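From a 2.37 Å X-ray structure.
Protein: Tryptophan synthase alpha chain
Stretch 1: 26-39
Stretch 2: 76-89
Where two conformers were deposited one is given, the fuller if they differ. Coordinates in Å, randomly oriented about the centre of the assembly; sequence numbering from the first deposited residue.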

ATOM      1  N   ASN B  26     -12.538   6.075 -15.278  1.00 59.91           N
ATOM      2  CA  ASN B  26     -13.136   7.377 -15.055  1.00 59.92           C
ATOM      3  C   ASN B  26     -14.360   7.257 -14.142  1.00 59.30           C
ATOM      4  O   ASN B  26     -14.813   6.150 -13.840  1.00 59.72           O
ATOM      5  CB  ASN B  26     -13.398   8.175 -16.360  1.00 61.97           C
ATOM      6  CG  ASN B  26     -14.222   7.404 -17.395  1.00 64.10           C
ATOM      7  OD1 ASN B  26     -15.148   6.682 -17.043  1.00 67.32           O
ATOM      8  ND2 ASN B  26     -13.910   7.598 -18.679  1.00 66.85           N
ATOM      9  N   LEU B  27     -14.846   8.394 -13.662  1.00 58.21           N
ATOM     10  CA  LEU B  27     -15.890   8.432 -12.683  1.00 57.27           C
ATOM     11  C   LEU B  27     -17.188   7.918 -13.276  1.00 57.54           C
ATOM     12  O   LEU B  27     -17.949   7.205 -12.622  1.00 57.27           O
ATOM     13  CB  LEU B  27     -16.067   9.863 -12.173  1.00 57.29           C
ATOM     14  CG  LEU B  27     -16.788   9.977 -10.813  1.00 59.62           C
ATOM     15  CD1 LEU B  27     -16.168   9.041  -9.728  1.00 57.17           C
ATOM     16  CD2 LEU B  27     -16.844  11.464 -10.326  1.00 60.56           C
ATOM     17  N   GLN B  28     -17.433   8.250 -14.535  1.00 57.85           N
ATOM     18  CA  GLN B  28     -18.675   7.836 -15.157  0.60 57.76           C
ATOM     19  C   GLN B  28     -18.800   6.308 -15.238  1.00 57.58           C
ATOM     20  O   GLN B  28     -19.908   5.770 -15.157  1.00 57.19           O
ATOM     21  CB  GLN B  28     -18.859   8.487 -16.521  0.60 58.72           C
ATOM     22  CG  GLN B  28     -20.132   8.041 -17.247  0.60 59.55           C
ATOM     23  CD  GLN B  28     -21.420   8.242 -16.434  0.60 57.64           C
ATOM     24  OE1 GLN B  28     -21.615   9.284 -15.803  0.60 58.29           O
ATOM     25  NE2 GLN B  28     -22.302   7.248 -16.467  0.60 54.62           N
ATOM     26  N   THR B  29     -17.675   5.611 -15.355  1.00 57.36           N
ATOM     27  CA  THR B  29     -17.683   4.133 -15.392  1.00 57.59           C
ATOM     28  C   THR B  29     -17.934   3.553 -14.002  1.00 57.18           C
ATOM     29  O   THR B  29     -18.529   2.475 -13.866  1.00 58.39           O
ATOM     30  CB  THR B  29     -16.370   3.572 -15.901  1.00 58.05           C
ATOM     31  OG1 THR B  29     -15.923   4.346 -17.029  1.00 58.17           O
ATOM     32  CG2 THR B  29     -16.508   2.043 -16.285  1.00 58.08           C
ATOM     33  N   SER B  30     -17.444   4.267 -12.988  1.00 55.50           N
ATOM     34  CA  SER B  30     -17.677   3.923 -11.582  1.00 54.35           C
ATOM     35  C   SER B  30     -19.162   4.141 -11.290  1.00 53.83           C
ATOM     36  O   SER B  30     -19.810   3.262 -10.749  1.00 53.46           O
ATOM     37  CB  SER B  30     -16.732   4.710 -10.641  1.00 52.45           C
ATOM     38  OG  SER B  30     -15.428   4.107 -10.580  1.00 52.72           O
ATOM     39  N   GLU B  31     -19.707   5.275 -11.728  1.00 54.33           N
ATOM     40  CA  GLU B  31     -21.153   5.536 -11.644  1.00 55.29           C
ATOM     41  C   GLU B  31     -22.018   4.470 -12.344  1.00 54.87           C
ATOM     42  O   GLU B  31     -22.947   3.940 -11.786  1.00 54.24           O
ATOM     43  CB  GLU B  31     -21.496   6.932 -12.188  1.00 56.55           C
ATOM     44  CG  GLU B  31     -23.013   7.275 -12.091  1.00 61.90           C
ATOM     45  CD  GLU B  31     -23.307   8.774 -12.010  1.00 67.26           C
ATOM     46  OE1 GLU B  31     -22.407   9.537 -11.615  1.00 70.07           O
ATOM     47  OE2 GLU B  31     -24.439   9.199 -12.342  1.00 72.08           O
ATOM     48  N   ALA B  32     -21.696   4.136 -13.570  1.00 55.98           N
ATOM     49  CA  ALA B  32     -22.534   3.179 -14.269  1.00 57.28           C
ATOM     50  C   ALA B  32     -22.394   1.814 -13.618  1.00 57.59           C
ATOM     51  O   ALA B  32     -23.363   1.073 -13.517  1.00 58.81           O
ATOM     52  CB  ALA B  32     -22.214   3.145 -15.750  1.00 57.57           C
ATOM     53  N   PHE B  33     -21.188   1.499 -13.152  1.00 57.82           N
ATOM     54  CA  PHE B  33     -20.957   0.288 -12.350  1.00 57.85           C
ATOM     55  C   PHE B  33     -21.916   0.217 -11.158  1.00 57.16           C
ATOM     56  O   PHE B  33     -22.642  -0.753 -10.997  1.00 56.75           O
ATOM     57  CB  PHE B  33     -19.486   0.184 -11.854  1.00 56.96           C
ATOM     58  CG  PHE B  33     -19.201  -1.077 -11.033  1.00 56.81           C
ATOM     59  CD1 PHE B  33     -19.503  -2.335 -11.531  1.00 59.42           C
ATOM     60  CD2 PHE B  33     -18.626  -1.001  -9.794  1.00 58.42           C
ATOM     61  CE1 PHE B  33     -19.263  -3.487 -10.791  1.00 59.92           C
ATOM     62  CE2 PHE B  33     -18.367  -2.171  -9.042  1.00 59.99           C
ATOM     63  CZ  PHE B  33     -18.710  -3.399  -9.549  1.00 60.28           C
ATOM     64  N   LEU B  34     -21.867   1.235 -10.309  1.00 57.03           N
ATOM     65  CA  LEU B  34     -22.664   1.273  -9.069  1.00 57.41           C
ATOM     66  C   LEU B  34     -24.150   1.103  -9.346  1.00 58.95           C
ATOM     67  O   LEU B  34     -24.834   0.360  -8.673  1.00 59.25           O
ATOM     68  CB  LEU B  34     -22.375   2.547  -8.276  1.00 55.46           C
ATOM     69  CG  LEU B  34     -20.948   2.492  -7.656  1.00 56.93           C
ATOM     70  CD1 LEU B  34     -20.468   3.829  -7.051  1.00 56.00           C
ATOM     71  CD2 LEU B  34     -20.851   1.391  -6.627  1.00 56.30           C
ATOM     72  N   GLN B  35     -24.633   1.766 -10.382  1.00 59.98           N
ATOM     73  CA  GLN B  35     -26.017   1.652 -10.710  1.00 62.12           C
ATOM     74  C   GLN B  35     -26.382   0.230 -11.091  1.00 62.65           C
ATOM     75  O   GLN B  35     -27.556  -0.132 -11.036  1.00 64.35           O
ATOM     76  CB  GLN B  35     -26.377   2.622 -11.844  1.00 63.88           C
ATOM     77  CG  GLN B  35     -26.153   4.088 -11.495  1.00 67.39           C
ATOM     78  CD  GLN B  35     -27.235   4.686 -10.583  1.00 74.10           C
ATOM     79  OE1 GLN B  35     -27.728   4.053  -9.632  1.00 77.05           O
ATOM     80  NE2 GLN B  35     -27.590   5.935 -10.864  1.00 76.75           N
ATOM     81  N   ARG B  36     -25.409  -0.580 -11.491  1.00 61.34           N
ATOM     82  CA  ARG B  36     -25.723  -1.940 -11.911  1.00 62.09           C
ATOM     83  C   ARG B  36     -25.408  -2.969 -10.820  1.00 61.46           C
ATOM     84  O   ARG B  36     -25.488  -4.175 -11.010  1.00 62.92           O
ATOM     85  CB  ARG B  36     -25.067  -2.257 -13.259  1.00 63.29           C
ATOM     86  CG  ARG B  36     -25.872  -1.755 -14.492  1.00 65.06           C
ATOM     87  CD  ARG B  36     -25.041  -1.719 -15.781  1.00 67.52           C
ATOM     88  NE  ARG B  36     -24.871  -3.062 -16.328  1.00 74.17           N
ATOM     89  CZ  ARG B  36     -24.409  -3.351 -17.546  1.00 76.82           C
ATOM     90  NH1 ARG B  36     -24.053  -2.388 -18.389  1.00 77.83           N
ATOM     91  NH2 ARG B  36     -24.309  -4.616 -17.921  1.00 77.65           N
ATOM     92  N   LEU B  37     -25.071  -2.476  -9.645  1.00 59.87           N
ATOM     93  CA  LEU B  37     -24.599  -3.340  -8.575  1.00 59.18           C
ATOM     94  C   LEU B  37     -25.692  -4.328  -8.146  1.00 60.99           C
ATOM     95  O   LEU B  37     -25.413  -5.477  -7.851  1.00 61.60           O
ATOM     96  CB  LEU B  37     -24.106  -2.489  -7.410  1.00 55.88           C
ATOM     97  CG  LEU B  37     -23.242  -3.140  -6.358  1.00 56.51           C
ATOM     98  CD1 LEU B  37     -21.981  -3.790  -7.053  1.00 53.05           C
ATOM     99  CD2 LEU B  37     -22.862  -2.099  -5.291  1.00 52.53           C
ATOM    100  N   ASP B  38     -26.924  -3.855  -8.095  1.00 62.79           N
ATOM    101  CA  ASP B  38     -28.086  -4.713  -7.815  1.00 66.04           C
ATOM    102  C   ASP B  38     -28.189  -5.947  -8.697  1.00 68.22           C
ATOM    103  O   ASP B  38     -28.637  -6.970  -8.236  1.00 70.41           O
ATOM    104  CB  ASP B  38     -29.391  -3.915  -7.889  1.00 66.48           C
ATOM    105  CG  ASP B  38     -29.617  -3.077  -6.649  1.00 65.61           C
ATOM    106  OD1 ASP B  38     -28.861  -3.246  -5.672  1.00 63.14           O
ATOM    107  OD2 ASP B  38     -30.540  -2.246  -6.653  1.00 66.73           O
ATOM    108  N   GLN B  39     -27.769  -5.865  -9.951  1.00 68.97           N
ATOM    109  CA  GLN B  39     -27.818  -7.054 -10.814  1.00 71.29           C
ATOM    110  C   GLN B  39     -26.519  -7.824 -10.910  1.00 70.44           C
ATOM    111  O   GLN B  39     -26.448  -8.782 -11.680  1.00 72.19           O
ATOM    112  CB  GLN B  39     -28.275  -6.729 -12.231  1.00 72.84           C
ATOM    113  CG  GLN B  39     -29.553  -5.931 -12.334  1.00 76.06           C
ATOM    114  CD  GLN B  39     -29.259  -4.624 -13.050  1.00 80.56           C
ATOM    115  OE1 GLN B  39     -29.081  -4.591 -14.279  1.00 79.26           O
ATOM    116  NE2 GLN B  39     -29.143  -3.538 -12.269  1.00 79.99           N
ATOM    117  N   HIS B  76     -14.545  14.365  -2.421  1.00 65.13           N
ATOM    118  CA  HIS B  76     -15.686  15.245  -2.567  1.00 66.09           C
ATOM    119  C   HIS B  76     -16.579  14.774  -3.688  1.00 65.74           C
ATOM    120  O   HIS B  76     -17.800  14.714  -3.511  1.00 65.60           O
ATOM    121  CB  HIS B  76     -15.251  16.687  -2.792  1.00 67.98           C
ATOM    122  CG  HIS B  76     -14.353  17.205  -1.714  1.00 71.05           C
ATOM    123  ND1 HIS B  76     -14.838  17.761  -0.553  1.00 71.55           N
ATOM    124  CD2 HIS B  76     -12.998  17.196  -1.599  1.00 73.29           C
ATOM    125  CE1 HIS B  76     -13.818  18.101   0.222  1.00 75.10           C
ATOM    126  NE2 HIS B  76     -12.692  17.757  -0.383  1.00 73.83           N
ATOM    127  N   SER B  77     -15.963  14.411  -4.820  1.00 64.71           N
ATOM    128  CA  SER B  77     -16.717  14.005  -5.990  1.00 64.10           C
ATOM    129  C   SER B  77     -17.284  12.571  -5.820  1.00 63.88           C
ATOM    130  O   SER B  77     -18.376  12.273  -6.335  1.00 64.75           O
ATOM    131  CB  SER B  77     -15.912  14.194  -7.266  1.00 64.12           C
ATOM    132  OG  SER B  77     -14.901  13.226  -7.400  1.00 61.06           O
ATOM    133  N   VAL B  78     -16.573  11.729  -5.059  1.00 62.25           N
ATOM    134  CA  VAL B  78     -17.111  10.432  -4.562  1.00 60.73           C
ATOM    135  C   VAL B  78     -18.369  10.591  -3.694  1.00 61.42           C
ATOM    136  O   VAL B  78     -19.414   9.980  -3.969  1.00 61.49           O
ATOM    137  CB  VAL B  78     -16.045   9.621  -3.799  1.00 59.70           C
ATOM    138  CG1 VAL B  78     -16.662   8.418  -3.060  1.00 58.47           C
ATOM    139  CG2 VAL B  78     -14.932   9.172  -4.760  1.00 57.66           C
ATOM    140  N   PHE B  79     -18.278  11.409  -2.647  1.00 61.76           N
ATOM    141  CA  PHE B  79     -19.454  11.714  -1.854  1.00 62.34           C
ATOM    142  C   PHE B  79     -20.599  12.199  -2.765  1.00 63.77           C
ATOM    143  O   PHE B  79     -21.762  11.761  -2.613  1.00 63.25           O
ATOM    144  CB  PHE B  79     -19.125  12.738  -0.778  1.00 62.64           C
ATOM    145  CG  PHE B  79     -18.419  12.164   0.421  1.00 63.04           C
ATOM    146  CD1 PHE B  79     -18.755  10.885   0.917  1.00 62.33           C
ATOM    147  CD2 PHE B  79     -17.453  12.919   1.099  1.00 62.46           C
ATOM    148  CE1 PHE B  79     -18.126  10.358   2.070  1.00 60.95           C
ATOM    149  CE2 PHE B  79     -16.822  12.408   2.244  1.00 61.87           C
ATOM    150  CZ  PHE B  79     -17.161  11.109   2.721  1.00 61.91           C
ATOM    151  N   GLU B  80     -20.268  13.078  -3.722  1.00 64.09           N
ATOM    152  CA  GLU B  80     -21.273  13.568  -4.698  1.00 65.20           C
ATOM    153  C   GLU B  80     -21.879  12.429  -5.530  1.00 63.49           C
ATOM    154  O   GLU B  80     -23.056  12.419  -5.801  1.00 64.98           O
ATOM    155  CB  GLU B  80     -20.684  14.632  -5.628  1.00 66.30           C
ATOM    156  CG  GLU B  80     -20.775  16.047  -5.103  1.00 70.58           C
ATOM    157  CD  GLU B  80     -20.197  17.059  -6.094  1.00 76.99           C
ATOM    158  OE1 GLU B  80     -19.047  17.524  -5.853  1.00 77.10           O
ATOM    159  OE2 GLU B  80     -20.874  17.358  -7.126  1.00 78.62           O
ATOM    160  N   LEU B  81     -21.050  11.468  -5.894  1.00 60.96           N
ATOM    161  CA  LEU B  81     -21.453  10.280  -6.624  1.00 59.43           C
ATOM    162  C   LEU B  81     -22.323   9.303  -5.843  1.00 59.12           C
ATOM    163  O   LEU B  81     -23.318   8.794  -6.371  1.00 60.44           O
ATOM    164  CB  LEU B  81     -20.194   9.547  -7.074  1.00 58.33           C
ATOM    165  CG  LEU B  81     -20.359   8.142  -7.615  1.00 56.61           C
ATOM    166  CD1 LEU B  81     -21.149   8.194  -8.915  1.00 54.56           C
ATOM    167  CD2 LEU B  81     -18.978   7.614  -7.828  1.00 53.20           C
ATOM    168  N   LEU B  82     -21.922   9.012  -4.616  1.00 57.78           N
ATOM    169  CA  LEU B  82     -22.711   8.163  -3.724  1.00 57.92           C
ATOM    170  C   LEU B  82     -24.136   8.636  -3.513  1.00 58.99           C
ATOM    171  O   LEU B  82     -25.007   7.821  -3.275  1.00 59.10           O
ATOM    172  CB  LEU B  82     -22.018   7.998  -2.384  1.00 56.72           C
ATOM    173  CG  LEU B  82     -20.819   7.088  -2.545  1.00 56.67           C
ATOM    174  CD1 LEU B  82     -19.996   7.124  -1.275  1.00 56.73           C
ATOM    175  CD2 LEU B  82     -21.295   5.654  -2.894  1.00 55.78           C
ATOM    176  N   ALA B  83     -24.380   9.937  -3.658  1.00 60.65           N
ATOM    177  CA  ALA B  83     -25.704  10.502  -3.411  1.00 63.02           C
ATOM    178  C   ALA B  83     -26.602  10.284  -4.604  1.00 65.14           C
ATOM    179  O   ALA B  83     -27.821  10.279  -4.456  1.00 67.93           O
ATOM    180  CB  ALA B  83     -25.611  11.961  -3.112  1.00 63.71           C
ATOM    181  N   ARG B  84     -26.019  10.115  -5.788  1.00 64.85           N
ATOM    182  CA  ARG B  84     -26.841   9.811  -6.952  1.00 66.33           C
ATOM    183  C   ARG B  84     -27.024   8.322  -7.253  1.00 66.47           C
ATOM    184  O   ARG B  84     -27.594   7.970  -8.264  1.00 67.81           O
ATOM    185  CB  ARG B  84     -26.435  10.602  -8.209  1.00 66.48           C
ATOM    186  CG  ARG B  84     -25.087  11.247  -8.210  1.00 64.89           C
ATOM    187  CD  ARG B  84     -24.843  11.957  -9.553  1.00 65.93           C
ATOM    188  NE  ARG B  84     -23.522  11.600 -10.050  1.00 62.95           N
ATOM    189  CZ  ARG B  84     -22.414  12.226  -9.704  1.00 61.63           C
ATOM    190  NH1 ARG B  84     -21.236  11.812 -10.177  1.00 60.66           N
ATOM    191  NH2 ARG B  84     -22.480  13.268  -8.893  1.00 59.15           N
ATOM    192  N   ILE B  85     -26.579   7.464  -6.346  1.00 65.80           N
ATOM    193  CA  ILE B  85     -26.564   6.025  -6.568  1.00 65.59           C
ATOM    194  C   ILE B  85     -27.660   5.345  -5.770  1.00 66.55           C
ATOM    195  O   ILE B  85     -27.842   5.641  -4.584  1.00 66.20           O
ATOM    196  CB  ILE B  85     -25.146   5.457  -6.183  1.00 64.42           C
ATOM    197  CG1 ILE B  85     -24.207   5.634  -7.360  1.00 63.18           C
ATOM    198  CG2 ILE B  85     -25.173   3.992  -5.671  1.00 63.82           C
ATOM    199  CD1 ILE B  85     -24.900   5.663  -8.629  1.00 67.46           C
ATOM    200  N   LYS B  86     -28.382   4.435  -6.407  1.00 67.55           N
ATOM    201  CA  LYS B  86     -29.281   3.602  -5.642  1.00 69.35           C
ATOM    202  C   LYS B  86     -28.921   2.131  -5.780  1.00 68.52           C
ATOM    203  O   LYS B  86     -28.929   1.565  -6.871  1.00 68.84           O
ATOM    204  CB  LYS B  86     -30.762   3.873  -5.989  1.00 72.67           C
ATOM    205  CG  LYS B  86     -31.815   3.310  -4.935  1.00 77.18           C
ATOM    206  CD  LYS B  86     -31.317   3.357  -3.445  1.00 81.56           C
ATOM    207  CE  LYS B  86     -32.368   2.777  -2.445  1.00 86.68           C
ATOM    208  NZ  LYS B  86     -31.792   2.519  -1.059  1.00 86.89           N
ATOM    209  N   THR B  87     -28.577   1.521  -4.654  1.00 67.53           N
ATOM    210  CA  THR B  87     -28.308   0.082  -4.651  1.00 67.26           C
ATOM    211  C   THR B  87     -28.808  -0.530  -3.362  1.00 67.51           C
ATOM    212  O   THR B  87     -29.014   0.180  -2.389  1.00 67.03           O
ATOM    213  CB  THR B  87     -26.792  -0.225  -4.811  1.00 65.30           C
ATOM    214  OG1 THR B  87     -26.611  -1.646  -4.878  1.00 63.61           O
ATOM    215  CG2 THR B  87     -26.005   0.339  -3.627  1.00 63.45           C
ATOM    216  N   LYS B  88     -29.005  -1.842  -3.359  1.00 68.43           N
ATOM    217  CA  LYS B  88     -29.379  -2.547  -2.129  1.00 69.55           C
ATOM    218  C   LYS B  88     -28.175  -3.200  -1.459  1.00 67.20           C
ATOM    219  O   LYS B  88     -28.248  -3.620  -0.311  1.00 68.25           O
ATOM    220  CB  LYS B  88     -30.430  -3.596  -2.414  1.00 71.37           C
ATOM    221  CG  LYS B  88     -31.801  -3.003  -2.627  1.00 77.60           C
ATOM    222  CD  LYS B  88     -32.364  -2.367  -1.338  1.00 82.38           C
ATOM    223  CE  LYS B  88     -33.513  -1.385  -1.640  1.00 85.80           C
ATOM    224  NZ  LYS B  88     -34.575  -1.924  -2.553  1.00 88.48           N
ATOM    225  N   LYS B  89     -27.075  -3.296  -2.184  1.00 65.02           N
ATOM    226  CA  LYS B  89     -25.887  -3.975  -1.669  1.00 63.28           C
ATOM    227  C   LYS B  89     -25.126  -3.134  -0.645  1.00 61.10           C
ATOM    228  O   LYS B  89     -25.306  -1.919  -0.568  1.00 60.41           O
ATOM    229  CB  LYS B  89     -24.974  -4.369  -2.820  1.00 62.51           C
ATOM    230  CG  LYS B  89     -25.701  -5.125  -3.929  1.00 63.94           C
ATOM    231  CD  LYS B  89     -25.950  -6.528  -3.508  1.00 66.17           C
ATOM    232  CE  LYS B  89     -26.851  -7.218  -4.494  1.00 67.48           C
ATOM    233  NZ  LYS B  89     -26.239  -7.183  -5.835  1.00 70.31           N
TER

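The strongest polar link is the salt bridge between Glu 31 and Arg 84. Glu 31 OE1 receives Arg 84 NE at 2.8 Å and Arg 84 NH1 at 2.9 Å, so a single carboxylate oxygen sits at the guanidinium edge, near its plane, between two donors. The CA-to-CB bond of Glu 31 points sideways, but its extended side chain, t at both chi1 and chi2, carries the carboxylate across.

Toward the C-terminal end of both stretches, Asp 38 meets a loop. Asp 38 OD1 accepts two hydrogen bonds, one from Lys 88 N at 2.7 Å, nearly linear at 175°, and one from Thr 87 OG1 at 2.9 Å. The short Asp side chain, with chi1 in the m well, brings its carboxylate directly to a backbone NH. Thr 87 suits its place because its CA-to-CB bond points toward the first stretch and its hydroxyl can serve two partners: while donating to Asp 38, Thr 87 OG1 also accepts from Lys 89 N at 3.2 Å, bracing the turn of chain that presents Lys 88 N.

Lys 89 adds a second anchor at this end. Its long side chain reaches back to the 3-10 segment, where Lys 89 NZ donates to Leu 37 O at 2.8 Å and, weakly, to Asp 38 O at 3.4 Å. A flexible chain ending in a charged amino group is well fitted to engage neighbouring carbonyls, and its aliphatic part also packs, with Lys 89 CB 4.0 Å from Leu 37 CD2.

Between these charged sites, Gln 35 uses both ends of its amide: Gln 35 OE1 accepts a weak bond from Lys 86 N at 3.3 Å, and Gln 35 NE2 donates a weak one to Arg 84 O, also at 3.3 Å. An amide, at once donor and acceptor, can pair with a carbonyl and an NH of the loop at once.

Alongside the polar contacts runs the apolar packing. The helices run in broadly similar directions, 31° apart, with their axes 10.7 Å from each other at closest approach, a spacing that leaves room for leucines between them. The CA-to-CB bond of Leu 81 points toward the first stretch, and Leu 81 CD2 lies 3.7 Å from Leu 27 CD1 and 4.1 Å from Leu 34 CD1. The CA-to-CB bonds of Leu 27 and Leu 34, two helical turns apart, both point toward the second stretch. Past the second helix, Ile 85 continues the apolar surface, with Ile 85 CG1 3.7 Å from Leu 34 CB. Leu 34, Leu 37 and Leu 81 are buried; their branched hydrocarbon side chains fill space between the stretches without bringing in a polar group that would need a partner. Altogether the two stretches bury 784 Å², counting both sides.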